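Local coordinates for cellulosomal-scaffolding protein A (PDB 4B9F) that probably binds crystalline cellulose through this family 3a carbohydrate-binding module of the cellulosome scaffold, at residues F6-P11 with Y121-D126; Y43-D46 with D50-F53; V79-S84 with D89-I94. One frame throughout, in Å; residues are numbered along the deposited sequence.

Interaction 1 of 3, residues F6-P11 with Y121-D126. With CA (calcium ion), chain C.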
loop_
_atom_site.group_PDB
_atom_site.type_symbol
_atom_site.label_atom_id
_atom_site.label_comp_id
_atom_site.label_asym_id
_atom_site.label_seq_id
_atom_site.Cartn_x
_atom_site.Cartn_y
_atom_site.Cartn_z
ATOM N N PHE A 6 -0.461 -7.024 5.288
ATOM C CA PHE A 6 0.646 -6.239 4.792
ATOM C C PHE A 6 1.987 -6.872 5.143
ATOM O O PHE A 6 2.113 -7.529 6.173
ATOM C CB PHE A 6 0.595 -4.840 5.426
ATOM C CG PHE A 6 1.710 -3.974 4.965
ATOM C CD1 PHE A 6 1.617 -3.332 3.746
ATOM C CD2 PHE A 6 2.893 -3.881 5.690
ATOM C CE1 PHE A 6 2.668 -2.601 3.256
ATOM C CE2 PHE A 6 3.958 -3.146 5.211
ATOM C CZ PHE A 6 3.850 -2.509 3.986
ATOM N N TYR A 7 2.986 -6.661 4.287
ATOM C CA TYR A 7 4.387 -6.811 4.690
ATOM C C TYR A 7 5.286 -6.109 3.682
ATOM O O TYR A 7 4.854 -5.803 2.563
ATOM C CB TYR A 7 4.811 -8.282 4.862
ATOM C CG TYR A 7 4.978 -9.085 3.581
ATOM C CD1 TYR A 7 3.894 -9.355 2.754
ATOM C CD2 TYR A 7 6.217 -9.628 3.236
ATOM C CE1 TYR A 7 4.045 -10.119 1.588
ATOM C CE2 TYR A 7 6.376 -10.385 2.080
ATOM C CZ TYR A 7 5.293 -10.629 1.260
ATOM O OH TYR A 7 5.461 -11.391 0.119
ATOM N N ASN A 8 6.525 -5.840 4.090
ATOM C CA ASN A 8 7.565 -5.350 3.175
ATOM C C ASN A 8 8.357 -6.532 2.664
ATOM O O ASN A 8 8.862 -7.329 3.456
ATOM C CB ASN A 8 8.507 -4.393 3.896
ATOM C CG ASN A 8 7.851 -3.071 4.206
ATOM O OD1 ASN A 8 7.155 -2.937 5.214
ATOM N ND2 ASN A 8 8.033 -2.096 3.325
ATOM N N SER A 9 8.478 -6.663 1.350
ATOM C CA SER A 9 9.151 -7.846 0.823
ATOM C C SER A 9 10.666 -7.796 1.001
ATOM O O SER A 9 11.308 -8.845 1.134
ATOM C CB SER A 9 8.778 -8.070 -0.637
ATOM O OG SER A 9 9.173 -6.960 -1.418
ATOM N N ASN A 10 11.239 -6.594 1.002
ATOM C CA ASN A 10 12.685 -6.449 1.180
ATOM C C ASN A 10 12.999 -5.763 2.500
ATOM O O ASN A 10 12.685 -4.593 2.682
ATOM C CB ASN A 10 13.319 -5.699 0.013
ATOM C CG ASN A 10 12.809 -4.296 -0.121
ATOM O OD1 ASN A 10 11.609 -4.048 0.009
ATOM N ND2 ASN A 10 13.723 -3.353 -0.372
ATOM N N PRO A 11 13.600 -6.505 3.436
ATOM C CA PRO A 11 13.758 -5.985 4.795
ATOM C C PRO A 11 15.067 -5.254 5.089
ATOM O O PRO A 11 15.229 -4.825 6.224
ATOM C CB PRO A 11 13.682 -7.253 5.645
ATOM C CG PRO A 11 14.258 -8.308 4.779
ATOM C CD PRO A 11 13.834 -7.960 3.372
ATOM N N TYR A 121 17.203 4.969 1.096
ATOM C CA TYR A 121 16.306 5.121 2.225
ATOM C C TYR A 121 16.839 4.300 3.396
ATOM O O TYR A 121 17.611 3.344 3.214
ATOM C CB TYR A 121 14.950 4.508 1.909
ATOM C CG TYR A 121 14.121 5.135 0.825
ATOM C CD1 TYR A 121 13.379 6.295 1.058
ATOM C CD2 TYR A 121 14.013 4.524 -0.422
ATOM C CE1 TYR A 121 12.570 6.842 0.062
ATOM C CE2 TYR A 121 13.223 5.060 -1.416
ATOM C CZ TYR A 121 12.496 6.215 -1.172
ATOM O OH TYR A 121 11.694 6.725 -2.165
ATOM N N THR A 122 16.365 4.649 4.587
ATOM C CA THR A 122 16.577 3.876 5.800
ATOM C C THR A 122 15.206 3.405 6.263
ATOM O O THR A 122 14.312 4.231 6.452
ATOM C CB THR A 122 17.181 4.771 6.891
ATOM O OG1 THR A 122 18.502 5.162 6.497
ATOM C CG2 THR A 122 17.223 4.049 8.233
ATOM N N GLN A 123 15.022 2.098 6.437
ATOM C CA GLN A 123 13.688 1.595 6.763
ATOM C C GLN A 123 13.386 1.530 8.258
ATOM O O GLN A 123 12.229 1.422 8.646
ATOM C CB GLN A 123 13.438 0.241 6.097
ATOM C CG GLN A 123 13.624 0.280 4.586
ATOM C CD GLN A 123 12.892 -0.844 3.894
ATOM O OE1 GLN A 123 11.712 -0.716 3.554
ATOM N NE2 GLN A 123 13.580 -1.954 3.679
ATOM N N SER A 124 14.421 1.621 9.087
ATOM C CA SER A 124 14.260 1.452 10.529
ATOM C C SER A 124 13.506 2.610 11.170
ATOM O O SER A 124 13.068 2.502 12.309
ATOM C CB SER A 124 15.618 1.301 11.212
ATOM O OG SER A 124 16.357 2.505 11.118
ATOM N N ASN A 125 13.382 3.726 10.458
ATOM C CA ASN A 125 12.660 4.892 10.967
ATOM C C ASN A 125 11.388 5.165 10.161
ATOM O O ASN A 125 10.985 6.318 9.992
ATOM C CB ASN A 125 13.578 6.130 11.016
ATOM C CG ASN A 125 14.137 6.498 9.656
ATOM O OD1 ASN A 125 13.848 5.836 8.662
ATOM N ND2 ASN A 125 14.922 7.570 9.603
ATOM N N ASP A 126 10.760 4.092 9.682
ATOM C CA ASP A 126 9.517 4.176 8.901
ATOM C C ASP A 126 8.363 3.525 9.656
ATOM O O ASP A 126 8.374 2.308 9.887
ATOM C CB ASP A 126 9.666 3.468 7.548
ATOM C CG ASP A 126 10.695 4.115 6.650
ATOM O OD1 ASP A 126 11.085 5.266 6.921
ATOM O OD2 ASP A 126 11.096 3.469 5.657
HETATM CA CA CA C . 13.179 6.342 6.392
HETATM O O HOH W 1 10.472 -2.318 1.674
HETATM O O HOH W 2 12.599 5.175 4.263
#

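Interaction 2 of 3, residues Y43-D46 with D50-F53. With CA (calcium ion), chain C.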
loop_
_atom_site.group_PDB
_atom_site.type_symbol
_atom_site.label_atom_id
_atom_site.label_comp_id
_atom_site.label_asym_id
_atom_site.label_seq_id
_atom_site.Cartn_x
_atom_site.Cartn_y
_atom_site.Cartn_z
ATOM N N TYR A 43 6.194 6.679 6.081
ATOM C CA TYR A 43 7.629 6.510 6.220
ATOM C C TYR A 43 8.327 7.858 6.314
ATOM O O TYR A 43 7.691 8.907 6.213
ATOM C CB TYR A 43 8.171 5.697 5.027
ATOM C CG TYR A 43 8.057 6.396 3.681
ATOM C CD1 TYR A 43 6.841 6.465 3.005
ATOM C CD2 TYR A 43 9.170 6.981 3.088
ATOM C CE1 TYR A 43 6.732 7.110 1.772
ATOM C CE2 TYR A 43 9.075 7.629 1.862
ATOM C CZ TYR A 43 7.855 7.686 1.204
ATOM O OH TYR A 43 7.747 8.312 -0.015
ATOM N N THR A 44 9.637 7.818 6.534
ATOM C CA THR A 44 10.456 9.018 6.492
ATOM C C THR A 44 11.314 8.970 5.237
ATOM O O THR A 44 12.007 7.985 4.980
ATOM C CB THR A 44 11.363 9.137 7.730
ATOM O OG1 THR A 44 12.020 7.882 7.959
ATOM C CG2 THR A 44 10.551 9.509 8.956
ATOM N N VAL A 45 11.270 10.042 4.455
ATOM C CA VAL A 45 11.909 10.053 3.143
ATOM C C VAL A 45 13.448 10.028 3.191
ATOM O O VAL A 45 14.080 9.587 2.236
ATOM C CB VAL A 45 11.373 11.242 2.299
ATOM C CG1 VAL A 45 11.808 12.580 2.894
ATOM C CG2 VAL A 45 11.785 11.122 0.833
ATOM N N ASP A 46 14.032 10.483 4.301
ATOM C CA ASP A 46 15.489 10.501 4.497
ATOM C C ASP A 46 16.209 11.307 3.413
ATOM O O ASP A 46 17.099 10.793 2.726
ATOM C CB ASP A 46 16.070 9.080 4.553
ATOM C CG ASP A 46 15.270 8.150 5.450
ATOM O OD1 ASP A 46 14.902 8.541 6.581
ATOM O OD2 ASP A 46 14.997 7.018 5.014
ATOM N N ASP A 50 12.421 13.848 -5.535
ATOM C CA ASP A 50 11.304 13.341 -6.318
ATOM C C ASP A 50 11.293 11.822 -6.234
ATOM O O ASP A 50 12.343 11.185 -6.254
ATOM C CB ASP A 50 11.413 13.755 -7.787
ATOM C CG ASP A 50 11.273 15.255 -7.998
ATOM O OD1 ASP A 50 10.850 15.970 -7.064
ATOM O OD2 ASP A 50 11.582 15.717 -9.117
ATOM N N GLN A 51 10.095 11.256 -6.155
ATOM C CA GLN A 51 9.917 9.818 -6.048
ATOM C C GLN A 51 8.919 9.333 -7.080
ATOM O O GLN A 51 8.097 10.107 -7.566
ATOM C CB GLN A 51 9.432 9.446 -4.644
ATOM C CG GLN A 51 10.460 9.721 -3.559
ATOM C CD GLN A 51 9.870 9.680 -2.174
ATOM O OE1 GLN A 51 10.018 8.696 -1.449
ATOM N NE2 GLN A 51 9.195 10.760 -1.794
ATOM N N THR A 52 8.994 8.044 -7.408
ATOM C CA THR A 52 8.054 7.433 -8.349
ATOM C C THR A 52 7.615 6.077 -7.816
ATOM O O THR A 52 8.407 5.353 -7.206
ATOM C CB THR A 52 8.696 7.246 -9.745
ATOM O OG1 THR A 52 9.272 8.481 -10.171
ATOM C CG2 THR A 52 7.662 6.815 -10.782
ATOM N N PHE A 53 6.343 5.767 -8.036
ATOM C CA PHE A 53 5.736 4.487 -7.670
ATOM C C PHE A 53 5.394 3.664 -8.899
ATOM O O PHE A 53 4.877 4.188 -9.895
ATOM C CB PHE A 53 4.430 4.742 -6.886
ATOM C CG PHE A 53 3.573 3.504 -6.706
ATOM C CD1 PHE A 53 3.762 2.670 -5.615
ATOM C CD2 PHE A 53 2.592 3.162 -7.635
ATOM C CE1 PHE A 53 2.995 1.525 -5.452
ATOM C CE2 PHE A 53 1.817 2.018 -7.481
ATOM C CZ PHE A 53 2.023 1.198 -6.387
HETATM CA CA CA C . 13.179 6.342 6.392
HETATM O O HOH W 2 12.599 5.175 4.263
#

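Interaction 3 of 3, residues V79-S84 with D89-I94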
loop_
_atom_site.group_PDB
_atom_site.type_symbol
_atom_site.label_atom_id
_atom_site.label_comp_id
_atom_site.label_asym_id
_atom_site.label_seq_id
_atom_site.Cartn_x
_atom_site.Cartn_y
_atom_site.Cartn_z
ATOM N N VAL A 79 2.545 11.938 -0.539
ATOM C CA VAL A 79 1.944 13.028 0.215
ATOM C C VAL A 79 2.801 13.369 1.427
ATOM O O VAL A 79 3.081 12.508 2.261
ATOM C CB VAL A 79 0.533 12.646 0.690
ATOM C CG1 VAL A 79 -0.098 13.790 1.506
ATOM C CG2 VAL A 79 -0.348 12.265 -0.495
ATOM N N LYS A 80 3.218 14.628 1.521
ATOM C CA LYS A 80 3.974 15.084 2.682
ATOM C C LYS A 80 3.051 15.307 3.871
ATOM O O LYS A 80 1.953 15.863 3.732
ATOM C CB LYS A 80 4.696 16.398 2.375
ATOM C CG LYS A 80 5.708 16.296 1.260
ATOM C CD LYS A 80 6.340 17.653 0.998
ATOM C CE LYS A 80 7.198 17.637 -0.259
ATOM N NZ LYS A 80 7.665 19.005 -0.606
ATOM N N MET A 81 3.502 14.896 5.051
ATOM C CA MET A 81 2.791 15.220 6.281
ATOM C C MET A 81 3.319 16.545 6.790
ATOM O O MET A 81 4.526 16.690 7.010
ATOM C CB MET A 81 3.006 14.127 7.320
ATOM C CG MET A 81 2.411 12.796 6.914
ATOM S SD MET A 81 2.943 11.432 7.954
ATOM C CE MET A 81 2.346 11.966 9.565
ATOM N N SER A 82 2.437 17.519 6.975
ATOM C CA SER A 82 2.910 18.855 7.308
ATOM C C SER A 82 3.460 18.922 8.731
ATOM O O SER A 82 4.300 19.769 9.039
ATOM C CB SER A 82 1.817 19.900 7.089
ATOM O OG SER A 82 0.658 19.622 7.863
ATOM N N SER A 83 2.966 18.041 9.595
ATOM C CA SER A 83 3.538 17.874 10.921
ATOM C C SER A 83 4.078 16.450 11.036
ATOM O O SER A 83 3.330 15.491 11.226
ATOM C CB SER A 83 2.507 18.158 12.009
ATOM O OG SER A 83 3.123 18.090 13.283
ATOM N N SER A 84 5.386 16.306 10.889
ATOM C CA SER A 84 5.973 14.975 10.883
ATOM C C SER A 84 6.157 14.420 12.282
ATOM O O SER A 84 6.267 15.161 13.264
ATOM C CB SER A 84 7.324 14.992 10.178
ATOM O OG SER A 84 8.212 15.861 10.856
ATOM N N ASP A 89 7.112 11.191 7.853
ATOM C CA ASP A 89 6.987 12.530 7.282
ATOM C C ASP A 89 6.304 12.536 5.927
ATOM O O ASP A 89 6.011 13.603 5.386
ATOM C CB ASP A 89 8.331 13.292 7.222
ATOM C CG ASP A 89 9.422 12.559 6.445
ATOM O OD1 ASP A 89 9.154 11.912 5.409
ATOM O OD2 ASP A 89 10.580 12.662 6.880
ATOM N N THR A 90 6.033 11.344 5.399
ATOM C CA THR A 90 5.470 11.172 4.073
ATOM C C THR A 90 4.607 9.929 4.099
ATOM O O THR A 90 4.866 9.011 4.879
ATOM C CB THR A 90 6.615 10.943 3.039
ATOM O OG1 THR A 90 7.591 11.988 3.156
ATOM C CG2 THR A 90 6.089 10.900 1.604
ATOM N N TYR A 91 3.588 9.874 3.253
ATOM C CA TYR A 91 3.037 8.572 2.906
ATOM C C TYR A 91 2.904 8.375 1.419
ATOM O O TYR A 91 2.668 9.321 0.657
ATOM C CB TYR A 91 1.708 8.269 3.616
ATOM C CG TYR A 91 0.562 9.226 3.377
ATOM C CD1 TYR A 91 -0.358 9.008 2.352
ATOM C CD2 TYR A 91 0.350 10.305 4.229
ATOM C CE1 TYR A 91 -1.443 9.876 2.158
ATOM C CE2 TYR A 91 -0.725 11.166 4.044
ATOM C CZ TYR A 91 -1.617 10.945 3.016
ATOM O OH TYR A 91 -2.685 11.800 2.849
ATOM N N LEU A 92 3.104 7.132 1.008
ATOM C CA LEU A 92 2.651 6.699 -0.294
ATOM C C LEU A 92 1.161 6.428 -0.181
ATOM O O LEU A 92 0.709 5.723 0.733
ATOM C CB LEU A 92 3.376 5.419 -0.697
ATOM C CG LEU A 92 2.768 4.633 -1.861
ATOM C CD1 LEU A 92 3.016 5.344 -3.185
ATOM C CD2 LEU A 92 3.312 3.211 -1.911
ATOM N N GLU A 93 0.390 7.021 -1.081
ATOM C CA GLU A 93 -1.020 6.717 -1.188
ATOM C C GLU A 93 -1.247 5.897 -2.436
ATOM O O GLU A 93 -0.937 6.351 -3.547
ATOM C CB GLU A 93 -1.849 7.990 -1.270
ATOM C CG GLU A 93 -3.338 7.699 -1.269
ATOM C CD GLU A 93 -4.165 8.836 -1.827
ATOM O OE1 GLU A 93 -4.107 9.067 -3.058
ATOM O OE2 GLU A 93 -4.879 9.486 -1.036
ATOM N N ILE A 94 -1.755 4.684 -2.246
ATOM C CA ILE A 94 -2.103 3.809 -3.352
ATOM C C ILE A 94 -3.588 3.988 -3.633
ATOM O O ILE A 94 -4.409 3.995 -2.709
ATOM C CB ILE A 94 -1.760 2.327 -3.039
ATOM C CG1 ILE A 94 -0.238 2.157 -2.933
ATOM C CG2 ILE A 94 -2.334 1.414 -4.119
ATOM C CD1 ILE A 94 0.208 0.775 -2.482
HETATM O O HOH W 3 6.908 16.723 5.861
#

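Interaction 1 of 3, residues F6-P11 with Y121-D126
The carboxamide of Gln123 meets residues 6-11 through its edge: NE2 donates to the backbone O of Asn10 at 3.0 Å, and that oxygen lies only 6° out of the amide plane. The side-chain amide of Asn8 is turned almost at right angles to it (84°), and the two side chains run past one another, antiparallel, with Asn8 ND2 3.9 Å from Gln123 OE1, so neither face is stacked on the other. The loop residue Phe129 packs against both side chains. Gln123 reaches this far because its CG is anti to the carbonyl carbon (chi1 -56°) and the chain stays extended beyond it. A second backbone carbonyl, Ser12 O, also receives Gln123 NE2. Water 1 fills the angle between the amides: it accepts from Asn8 ND2 at 3.0 Å and lies 2.8 Å from Gln123 OE1 and 2.7 Å from Asn10 OD1, with more acceptors in reach than it has protons. Asn8 is held in turn by Lys130 N at OD1, and Asn10 ND2 by Ser17 O. Behind Gln123 the chain folds into a type I turn from Gln123 to Asp126, closed by Asp126 N to Gln123 O at 3.2 Å. The turn and Thr122 just before it line the calcium ion: Thr122 O, Asn125 OD1 and Asp126 OD1 bind it, and water 2, a further ligand, donates to Asp126 OD2. Thr44 and Asp46 complete the shell, giving the calcium site in a loop region of the beta-sandwich that is characteristic of family 3 cellulose-binding modules.

Interaction 2 of 3, residues Y43-D46 with D50-F53
Tyr43 and Gln51 reach toward each other from opposite directions, across the gap between the two sheets of a jelly-roll beta-sandwich, where the chain leaves strand 37-43 through a calcium-binding loop and enters strand 51-61. The phenol OH of Tyr43 donates to Gln51 OE1 at 2.7 Å. The ring and the amide planes stand 70° apart, and OE1 sits at the ring edge, near the ring plane, rather than over a face. Seen from the glutamine, the phenol oxygen is tilted 34° from the carbonyl plane. Tyr43 holds its CG between the backbone N and the carbonyl carbon (chi1 66°), which swings the ring off the strand toward Gln51. The same OE1 also takes a hydrogen bond from the OH of Tyr121, so two phenols grip one amide oxygen and hold the end of the long Gln51 side chain in place. Val45 flanks the amide obliquely: its CG2 methyl is 3.7 Å from Gln51 NE2 and 3.8 Å from OE1. Phe113 packs against the Tyr43 ring with planes at a moderate angle, and Gln51 also touches Phe78, so this polar pair lies among aromatic side chains. Val45 is tied by its backbone as well, its O meeting Lys115 NZ. The residues on either side of Val45 in the chain bind the metal. Thr44 chelates calcium with both its backbone O and its OG1, each at 2.5 Å. Asp46, in a left-handed backbone conformation, binds through both carboxylate oxygens, unevenly, with OD2 2.4 Å and OD1 2.8 Å from the calcium ion.

Interaction 3 of 3, residues V79-S84 with D89-I94
Val79 and Tyr91 form an antiparallel hydrogen-bonded pair in the beta hairpin of strands 74-85 and 88-96; the short segments 79-81 and 90-94 approach to 4.8 Å between axes and run at 150°. Val79 N to Tyr91 O and Tyr91 N to Val79 O are both 2.9 Å, and Met81 N to Asp89 O, at 2.8 Å, continues the ladder, although there the donor stands above the carbonyl plane. Lys80 and Thr90 make the non-hydrogen-bonded pair between. Past Met81 the strand turns a corner at Ser82 and Ser83, and water 3 links Met81 O with Asp89 O where the backbones part. Val79 and Tyr91 rise together from one face of the sheet: the phenol ring lies under the valine, whose CB is 3.7 Å from the ring centroid and 17° off its normal, a CH-pi contact, while Val79 CG1 rests 3.6 Å from Tyr91 CZ. Tyr91 takes chi1 of 59°, which carries its ring over to the neighbouring strand. Met81 CG comes to the edge of the same ring, 4.2 Å from CD2. On the opposite face Thr90 OG1 donates to Asp89 OD1 at 2.7 Å, and that carboxylate oxygen also receives Val45 N from the calcium-binding loop. Beyond the corner, the CB atoms of Ser84 and Asp89 touch. Asp89 and Thr90 both lie opposite Tyr43, a classic beta bulge where strand 88-96 pairs with strand 37-43. Strand 74-85 is the outermost one of this five-stranded sheet, and Leu92 and Ile94 face inward onto Phe53 of strand 51-61 in the other sheet.

How the interactions relate
Interactions 1 and 2 share the calcium ion and water 2: residues 121-126 and 43-46 supply its protein ligands, and Tyr121 of the one reaches Gln51 of the other. Interaction 2 is the buried one, a phenol-amide pair among aromatic residues; interaction 1 is only partly buried and works through amides, a backbone carbonyl and a bridging water. Interaction 3, at the surface, relies on strand pairing and a CH-pi contact. It joins interaction 2 through the backbone of Tyr43, which pairs with Asp89 and Thr90, and through Phe53 packing on Leu92. Interactions 1 and 3 do not touch, their nearest atoms being about 7 Å apart.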